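Long-range contacts in lactate dehydrogenase, adjacent gene encodes predicted malate dehydrogenase (Cryptosporidium parvum, PDB 4ND5), which probably catalyses the NAD-dependent interconversion of (S)-lactate and pyruvate: residues R99-V104 with V128-K133; D179-A184 with H215-W220. All coordinates share one frame; numbering follows the deposited sequence.

Contact 1 of 2, residues R99-V104 with V128-K133; sequences RILDSV and VSHFQK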
ATOM      1  N   ARG A  99     -26.678 -12.503  25.681  1.00 62.87           N
ATOM      2  CA  ARG A  99     -25.951 -13.362  26.614  1.00 63.13           C
ATOM      3  C   ARG A  99     -24.467 -13.434  26.256  1.00 59.50           C
ATOM      4  O   ARG A  99     -23.607 -13.440  27.139  1.00 58.71           O
ATOM      5  CB  ARG A  99     -26.559 -14.765  26.587  1.00 67.06           C
ATOM      6  CG  ARG A  99     -26.251 -15.643  27.788  1.00 70.00           C
ATOM      7  CD  ARG A  99     -27.150 -16.871  27.758  1.00 72.69           C
ATOM      8  NE  ARG A  99     -28.557 -16.498  27.945  1.00 74.87           N
ATOM      9  CZ  ARG A  99     -29.599 -17.027  27.295  1.00 75.27           C
ATOM     10  NH1 ARG A  99     -29.438 -17.971  26.371  1.00 74.81           N
ATOM     11  NH2 ARG A  99     -30.825 -16.589  27.568  1.00 75.12           N
ATOM     12  N   ILE A 100     -24.173 -13.491  24.959  1.00 56.28           N
ATOM     13  CA  ILE A 100     -22.791 -13.473  24.486  1.00 54.17           C
ATOM     14  C   ILE A 100     -22.153 -12.116  24.795  1.00 50.72           C
ATOM     15  O   ILE A 100     -21.021 -12.063  25.263  1.00 49.47           O
ATOM     16  CB  ILE A 100     -22.681 -13.798  22.976  1.00 54.88           C
ATOM     17  CG1 ILE A 100     -23.191 -15.218  22.699  1.00 55.68           C
ATOM     18  CG2 ILE A 100     -21.238 -13.674  22.501  1.00 55.01           C
ATOM     19  CD1 ILE A 100     -23.356 -15.548  21.230  1.00 55.38           C
ATOM     20  N   LEU A 101     -22.888 -11.030  24.562  1.00 49.11           N
ATOM     21  CA  LEU A 101     -22.370  -9.681  24.814  1.00 50.03           C
ATOM     22  C   LEU A 101     -22.080  -9.425  26.296  1.00 50.88           C
ATOM     23  O   LEU A 101     -21.103  -8.752  26.631  1.00 48.07           O
ATOM     24  CB  LEU A 101     -23.334  -8.617  24.278  1.00 50.40           C
ATOM     25  CG  LEU A 101     -23.519  -8.572  22.762  1.00 50.92           C
ATOM     26  CD1 LEU A 101     -24.546  -7.518  22.394  1.00 50.20           C
ATOM     27  CD2 LEU A 101     -22.203  -8.298  22.046  1.00 51.29           C
ATOM     28  N   ASP A 102     -22.927  -9.957  27.177  1.00 52.23           N
ATOM     29  CA  ASP A 102     -22.678  -9.891  28.622  1.00 52.07           C
ATOM     30  C   ASP A 102     -21.320 -10.479  28.966  1.00 50.39           C
ATOM     31  O   ASP A 102     -20.550  -9.890  29.724  1.00 49.82           O
ATOM     32  CB  ASP A 102     -23.749 -10.663  29.401  1.00 53.91           C
ATOM     33  CG  ASP A 102     -25.087  -9.953  29.429  1.00 54.17           C
ATOM     34  OD1 ASP A 102     -26.042 -10.532  29.991  1.00 58.14           O
ATOM     35  OD2 ASP A 102     -25.187  -8.827  28.900  1.00 50.83           O
ATOM     36  N   SER A 103     -21.036 -11.650  28.410  1.00 49.35           N
ATOM     37  CA  SER A 103     -19.766 -12.318  28.654  1.00 50.43           C
ATOM     38  C   SER A 103     -18.594 -11.499  28.094  1.00 49.65           C
ATOM     39  O   SER A 103     -17.559 -11.367  28.746  1.00 51.34           O
ATOM     40  CB  SER A 103     -19.778 -13.722  28.048  1.00 50.78           C
ATOM     41  OG  SER A 103     -18.570 -14.402  28.338  1.00 54.53           O
ATOM     42  N   VAL A 104     -18.768 -10.934  26.901  1.00 48.45           N
ATOM     43  CA  VAL A 104     -17.715 -10.121  26.279  1.00 47.48           C
ATOM     44  C   VAL A 104     -17.514  -8.818  27.050  1.00 46.33           C
ATOM     45  O   VAL A 104     -16.376  -8.384  27.259  1.00 46.96           O
ATOM     46  CB  VAL A 104     -18.020  -9.808  24.797  1.00 45.96           C
ATOM     47  CG1 VAL A 104     -16.941  -8.910  24.205  1.00 45.56           C
ATOM     48  CG2 VAL A 104     -18.126 -11.093  23.992  1.00 45.43           C
ATOM     49  N   VAL A 128     -25.838  -3.112  20.306  1.00 48.27           N
ATOM     50  CA  VAL A 128     -24.788  -2.137  20.617  1.00 49.20           C
ATOM     51  C   VAL A 128     -25.148  -1.435  21.926  1.00 50.29           C
ATOM     52  O   VAL A 128     -24.344  -1.398  22.864  1.00 49.11           O
ATOM     53  CB  VAL A 128     -24.600  -1.102  19.483  1.00 48.17           C
ATOM     54  CG1 VAL A 128     -23.594  -0.033  19.882  1.00 49.51           C
ATOM     55  CG2 VAL A 128     -24.138  -1.781  18.200  1.00 48.73           C
ATOM     56  N   SER A 129     -26.370  -0.906  21.977  1.00 49.69           N
ATOM     57  CA  SER A 129     -26.916  -0.274  23.180  1.00 49.09           C
ATOM     58  C   SER A 129     -26.754  -1.173  24.406  1.00 47.17           C
ATOM     59  O   SER A 129     -26.267  -0.732  25.447  1.00 47.77           O
ATOM     60  CB  SER A 129     -28.396   0.068  22.970  1.00 49.98           C
ATOM     61  OG  SER A 129     -28.882   0.921  23.990  1.00 51.02           O
ATOM     62  N   HIS A 130     -27.138  -2.440  24.271  1.00 46.57           N
ATOM     63  CA  HIS A 130     -27.009  -3.407  25.365  1.00 45.81           C
ATOM     64  C   HIS A 130     -25.560  -3.571  25.836  1.00 44.90           C
ATOM     65  O   HIS A 130     -25.299  -3.582  27.039  1.00 46.70           O
ATOM     66  CB  HIS A 130     -27.586  -4.764  24.954  1.00 46.49           C
ATOM     67  CG  HIS A 130     -27.421  -5.827  25.992  1.00 46.69           C
ATOM     68  ND1 HIS A 130     -28.158  -5.851  27.156  1.00 48.76           N
ATOM     69  CD2 HIS A 130     -26.604  -6.905  26.044  1.00 49.04           C
ATOM     70  CE1 HIS A 130     -27.803  -6.898  27.880  1.00 49.58           C
ATOM     71  NE2 HIS A 130     -26.859  -7.554  27.229  1.00 48.50           N
ATOM     72  N   PHE A 131     -24.618  -3.700  24.900  1.00 43.93           N
ATOM     73  CA  PHE A 131     -23.204  -3.799  25.276  1.00 41.15           C
ATOM     74  C   PHE A 131     -22.752  -2.547  26.026  1.00 40.96           C
ATOM     75  O   PHE A 131     -22.037  -2.641  27.019  1.00 41.08           O
ATOM     76  CB  PHE A 131     -22.291  -4.025  24.060  1.00 39.57           C
ATOM     77  CG  PHE A 131     -20.836  -4.172  24.426  1.00 37.94           C
ATOM     78  CD1 PHE A 131     -20.295  -5.421  24.679  1.00 36.93           C
ATOM     79  CD2 PHE A 131     -20.020  -3.054  24.559  1.00 37.67           C
ATOM     80  CE1 PHE A 131     -18.967  -5.562  25.037  1.00 38.26           C
ATOM     81  CE2 PHE A 131     -18.689  -3.184  24.917  1.00 36.82           C
ATOM     82  CZ  PHE A 131     -18.158  -4.440  25.156  1.00 38.21           C
ATOM     83  N   GLN A 132     -23.158  -1.379  25.541  1.00 41.98           N
ATOM     84  CA  GLN A 132     -22.810  -0.126  26.206  1.00 45.75           C
ATOM     85  C   GLN A 132     -23.343  -0.107  27.641  1.00 47.95           C
ATOM     86  O   GLN A 132     -22.617   0.255  28.566  1.00 46.70           O
ATOM     87  CB  GLN A 132     -23.351   1.076  25.427  1.00 44.87           C
ATOM     88  CG  GLN A 132     -22.823   2.419  25.914  1.00 46.59           C
ATOM     89  CD  GLN A 132     -23.441   2.874  27.227  1.00 48.24           C
ATOM     90  OE1 GLN A 132     -24.654   2.774  27.430  1.00 48.38           O
ATOM     91  NE2 GLN A 132     -22.605   3.377  28.130  1.00 48.94           N
ATOM     92  N   LYS A 133     -24.606  -0.499  27.814  1.00 50.29           N
ATOM     93  CA  LYS A 133     -25.249  -0.499  29.132  1.00 52.03           C
ATOM     94  C   LYS A 133     -24.611  -1.498  30.102  1.00 51.05           C
ATOM     95  O   LYS A 133     -24.367  -1.164  31.259  1.00 53.59           O
ATOM     96  CB  LYS A 133     -26.748  -0.794  29.001  1.00 55.21           C
ATOM     97  CG  LYS A 133     -27.553   0.321  28.349  1.00 58.15           C
ATOM     98  CD  LYS A 133     -28.905  -0.187  27.867  1.00 61.14           C
ATOM     99  CE  LYS A 133     -29.700   0.899  27.165  1.00 62.33           C
ATOM    100  NZ  LYS A 133     -30.793   0.327  26.327  1.00 63.67           N
TER
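His130 on helix 124-135 reaches across to Leu101 and Asp102 on helix 94-111. Its CB is the start of a chain in which CG stands anti to the backbone N, which carries the ring over to the other helix. On the ring, CD2 meets the CB of Leu101 at 4.1 Å. This contact is made at the ring edge. NE2, further along that edge, donates to Asp102 OD2 at 2.7 Å. CE1 also lies near this oxygen, with His130 CE1 to Asp102 OD2 at 3.4 Å. The hydrogen bond is short but bent, with an N-H...O angle of 136°. It reaches OD2 on its syn side, 29° out of the carboxylate plane. The carboxylate and ring planes are clearly inclined. The N-H is shared with Ala98 O through a weak bond, which is consistent with its bend and probably helps to fix the ring's rotation.

Phe131 packs against Leu101 and Val104 in the apolar half. Its CD1 comes to 4.3 Å from Leu101 CD2, and the same Phe131 CD1 lies 3.9 Å from Leu101 O. At the next ring atom, Phe131 CE1 meets Val104 CG1 at 4.0 Å.

The short helix segments run in roughly the same direction, 36° apart, with their axes 9.4 Å apart at closest approach. Leu101, Val104 and Phe131 all touch Ile78 on strand 75-78, and Phe131 also packs on strand 116-119. Helix 94-111 links these adjacent parallel strands in a beta-alpha-beta crossover of the Rossmann-type NAD-binding domain. Helix 124-135 follows strand 116-119 and packs beside it.

Contact 2 of 2, residues D179-A184 with H215-W220; sequences DGMVPA and HTRIAW. Unlike the reference sequence in segment 179-184: Ala184 (reference Val).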
ATOM      1  N   ASP A 179     -35.157  -3.844   6.501  1.00 72.86           N
ATOM      2  CA  ASP A 179     -36.230  -2.954   6.061  1.00 71.68           C
ATOM      3  C   ASP A 179     -36.110  -1.577   6.712  1.00 68.20           C
ATOM      4  O   ASP A 179     -36.474  -0.570   6.106  1.00 69.77           O
ATOM      5  CB  ASP A 179     -37.603  -3.565   6.374  1.00 74.20           C
ATOM      6  CG  ASP A 179     -37.865  -4.852   5.602  1.00 75.51           C
ATOM      7  OD1 ASP A 179     -36.908  -5.418   5.031  1.00 76.93           O
ATOM      8  OD2 ASP A 179     -39.033  -5.299   5.570  1.00 75.52           O
ATOM      9  N   GLY A 180     -35.592  -1.539   7.940  1.00 64.75           N
ATOM     10  CA  GLY A 180     -35.370  -0.283   8.661  1.00 62.46           C
ATOM     11  C   GLY A 180     -34.224   0.561   8.122  1.00 59.83           C
ATOM     12  O   GLY A 180     -34.021   1.694   8.560  1.00 58.74           O
ATOM     13  N   MET A 181     -33.469  -0.001   7.182  1.00 57.88           N
ATOM     14  CA  MET A 181     -32.390   0.698   6.486  1.00 56.66           C
ATOM     15  C   MET A 181     -32.919   1.857   5.646  1.00 53.69           C
ATOM     16  O   MET A 181     -33.934   1.713   4.967  1.00 54.94           O
ATOM     17  CB  MET A 181     -31.687  -0.302   5.572  1.00 57.85           C
ATOM     18  CG  MET A 181     -30.441   0.202   4.881  1.00 57.90           C
ATOM     19  SD  MET A 181     -29.927  -0.957   3.601  1.00 56.53           S
ATOM     20  CE  MET A 181     -29.719  -2.458   4.556  1.00 55.67           C
ATOM     21  N   VAL A 182     -32.217   2.991   5.679  1.00 51.67           N
ATOM     22  CA  VAL A 182     -32.612   4.177   4.906  1.00 50.40           C
ATOM     23  C   VAL A 182     -31.470   4.693   4.022  1.00 49.39           C
ATOM     24  O   VAL A 182     -30.620   5.456   4.481  1.00 48.08           O
ATOM     25  CB  VAL A 182     -33.093   5.321   5.828  1.00 51.28           C
ATOM     26  CG1 VAL A 182     -33.531   6.529   5.006  1.00 51.01           C
ATOM     27  CG2 VAL A 182     -34.227   4.837   6.721  1.00 52.60           C
ATOM     28  N   PRO A 183     -31.443   4.271   2.747  1.00 48.80           N
ATOM     29  CA  PRO A 183     -30.519   4.891   1.800  1.00 48.99           C
ATOM     30  C   PRO A 183     -30.935   6.324   1.462  1.00 50.32           C
ATOM     31  O   PRO A 183     -31.840   6.538   0.658  1.00 51.42           O
ATOM     32  CB  PRO A 183     -30.605   3.976   0.570  1.00 47.92           C
ATOM     33  CG  PRO A 183     -31.117   2.680   1.094  1.00 48.06           C
ATOM     34  CD  PRO A 183     -32.066   3.063   2.186  1.00 48.24           C
ATOM     35  N   ALA A 184     -30.271   7.293   2.086  1.00 51.76           N
ATOM     36  CA  ALA A 184     -30.594   8.705   1.892  1.00 53.32           C
ATOM     37  C   ALA A 184     -30.245   9.187   0.482  1.00 53.59           C
ATOM     38  O   ALA A 184     -29.118   9.620   0.221  1.00 54.04           O
ATOM     39  CB  ALA A 184     -29.879   9.554   2.934  1.00 53.88           C
ATOM     40  N   HIS A 215     -32.412  -2.454  -4.126  1.00 51.53           N
ATOM     41  CA  HIS A 215     -31.276  -3.374  -4.231  1.00 49.73           C
ATOM     42  C   HIS A 215     -30.390  -3.309  -2.976  1.00 49.49           C
ATOM     43  O   HIS A 215     -29.996  -4.345  -2.433  1.00 48.43           O
ATOM     44  CB  HIS A 215     -30.471  -3.034  -5.493  1.00 50.37           C
ATOM     45  CG  HIS A 215     -29.482  -4.080  -5.897  1.00 49.80           C
ATOM     46  ND1 HIS A 215     -28.562  -3.875  -6.903  1.00 50.14           N
ATOM     47  CD2 HIS A 215     -29.260  -5.335  -5.437  1.00 50.10           C
ATOM     48  CE1 HIS A 215     -27.825  -4.960  -7.053  1.00 49.26           C
ATOM     49  NE2 HIS A 215     -28.225  -5.859  -6.171  1.00 49.53           N
ATOM     50  N   THR A 216     -30.107  -2.091  -2.514  1.00 48.94           N
ATOM     51  CA  THR A 216     -29.334  -1.869  -1.287  1.00 48.89           C
ATOM     52  C   THR A 216     -29.933  -2.579  -0.070  1.00 50.72           C
ATOM     53  O   THR A 216     -29.198  -3.131   0.750  1.00 48.03           O
ATOM     54  CB  THR A 216     -29.235  -0.369  -0.952  1.00 48.98           C
ATOM     55  OG1 THR A 216     -28.892   0.371  -2.130  1.00 48.44           O
ATOM     56  CG2 THR A 216     -28.193  -0.120   0.132  1.00 49.42           C
ATOM     57  N   ARG A 217     -31.263  -2.552   0.038  1.00 53.35           N
ATOM     58  CA  ARG A 217     -31.969  -3.128   1.186  1.00 54.19           C
ATOM     59  C   ARG A 217     -31.926  -4.654   1.233  1.00 53.99           C
ATOM     60  O   ARG A 217     -31.913  -5.230   2.320  1.00 54.22           O
ATOM     61  CB  ARG A 217     -33.434  -2.665   1.223  1.00 56.56           C
ATOM     62  CG  ARG A 217     -33.628  -1.189   1.548  1.00 58.33           C
ATOM     63  CD  ARG A 217     -34.959  -0.936   2.246  1.00 61.23           C
ATOM     64  NE  ARG A 217     -35.134   0.469   2.629  1.00 62.57           N
ATOM     65  CZ  ARG A 217     -35.712   1.409   1.878  1.00 65.74           C
ATOM     66  NH1 ARG A 217     -36.195   1.128   0.668  1.00 67.49           N
ATOM     67  NH2 ARG A 217     -35.808   2.652   2.341  1.00 66.26           N
ATOM     68  N   ILE A 218     -31.916  -5.307   0.071  1.00 54.46           N
ATOM     69  CA  ILE A 218     -31.928  -6.782   0.016  1.00 54.49           C
ATOM     70  C   ILE A 218     -30.617  -7.400  -0.484  1.00 52.96           C
ATOM     71  O   ILE A 218     -30.534  -8.618  -0.666  1.00 52.92           O
ATOM     72  CB  ILE A 218     -33.104  -7.334  -0.834  1.00 56.61           C
ATOM     73  CG1 ILE A 218     -33.186  -6.632  -2.192  1.00 57.43           C
ATOM     74  CG2 ILE A 218     -34.421  -7.183  -0.083  1.00 57.70           C
ATOM     75  CD1 ILE A 218     -34.055  -7.359  -3.193  1.00 59.35           C
ATOM     76  N   ALA A 219     -29.590  -6.579  -0.684  1.00 51.37           N
ATOM     77  CA  ALA A 219     -28.300  -7.079  -1.168  1.00 50.76           C
ATOM     78  C   ALA A 219     -27.790  -8.251  -0.326  1.00 49.41           C
ATOM     79  O   ALA A 219     -27.216  -9.199  -0.864  1.00 47.12           O
ATOM     80  CB  ALA A 219     -27.270  -5.961  -1.205  1.00 51.52           C
ATOM     81  N   TRP A 220     -28.020  -8.195   0.986  1.00 49.52           N
ATOM     82  CA  TRP A 220     -27.612  -9.274   1.889  1.00 51.06           C
ATOM     83  C   TRP A 220     -28.179 -10.627   1.449  1.00 50.97           C
ATOM     84  O   TRP A 220     -27.493 -11.644   1.518  1.00 51.16           O
ATOM     85  CB  TRP A 220     -28.026  -8.963   3.339  1.00 52.08           C
ATOM     86  CG  TRP A 220     -29.494  -9.130   3.615  1.00 53.74           C
ATOM     87  CD1 TRP A 220     -30.460  -8.169   3.538  1.00 54.79           C
ATOM     88  CD2 TRP A 220     -30.162 -10.338   4.007  1.00 55.62           C
ATOM     89  NE1 TRP A 220     -31.686  -8.702   3.856  1.00 56.24           N
ATOM     90  CE2 TRP A 220     -31.532 -10.031   4.149  1.00 55.55           C
ATOM     91  CE3 TRP A 220     -29.734 -11.650   4.249  1.00 55.66           C
ATOM     92  CZ2 TRP A 220     -32.478 -10.985   4.526  1.00 56.59           C
ATOM     93  CZ3 TRP A 220     -30.675 -12.599   4.622  1.00 56.74           C
ATOM     94  CH2 TRP A 220     -32.034 -12.260   4.757  1.00 56.92           C
TER
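Arg217 NE donates to Met181 O, a backbone oxygen, at 2.9 Å. The bond is nearly straight, with an N-H...O angle of 163°. The oxygen lies at the edge of the guanidinium, close to its plane. From the carbonyl side the donor is tilted, 31° off the carbonyl plane. Arg217 NH2 adds a second, weak bond to the same Met181 O at 3.4 Å. One acceptor therefore takes two N-H groups of one arginine. The arginine chain runs extended from CG to NE, which brings the guanidinium over to the strand.

Pro183 CD lies over one face of the guanidinium, 3.8 Å from Arg217 NH2. The next ring atom, Pro183 CG, lies 4.1 Å from Thr216 CB. Met181 SD runs alongside the start of the arginine, near its CA and CG. A bend at chi3 (-57°) turns the methionine methyl back near the helix backbone. Met181 SD lies 3.7 Å from Thr216 O, and the same Met181 SD is 4.0 Å from Thr216 CG2. The hydroxyl of Thr216 bonds to Ile212 O within its own helix, while its methyl serves the packing.

On helix 147-162, Phe154 touches both Pro183 and Thr216. Leu298 of helix 293-311 packs on Arg217. The contact joins strand 181-190 to helix 206-227 in the C-terminal domain, close to the substrate-binding Arg153 and to His177, the probable proton acceptor. The guanidinium probably polarises the Met181 carbonyl. The Asp179 carboxylate, of opposite charge, makes no direct contact with it and could act only at longer range.

How the contacts relate
Both contacts are largely buried, and no other subunit touches either one. They share no helix or strand. Contact 1 pairs two helices of the NAD-binding domain, whereas contact 2 sets a helix on a strand of the C-terminal domain. Their centres are about 25 Å apart, and their nearest atoms about 14 Å. Each combines a polar link with apolar packing, but the polar chemistry differs. In contact 1 two side chains bond to each other at a partly exposed margin, beside an aromatic and aliphatic patch facing the parallel sheet. In contact 2 a side chain grips the backbone, and the arginine's own stem, a methionine, a proline and a threonine supply the packing.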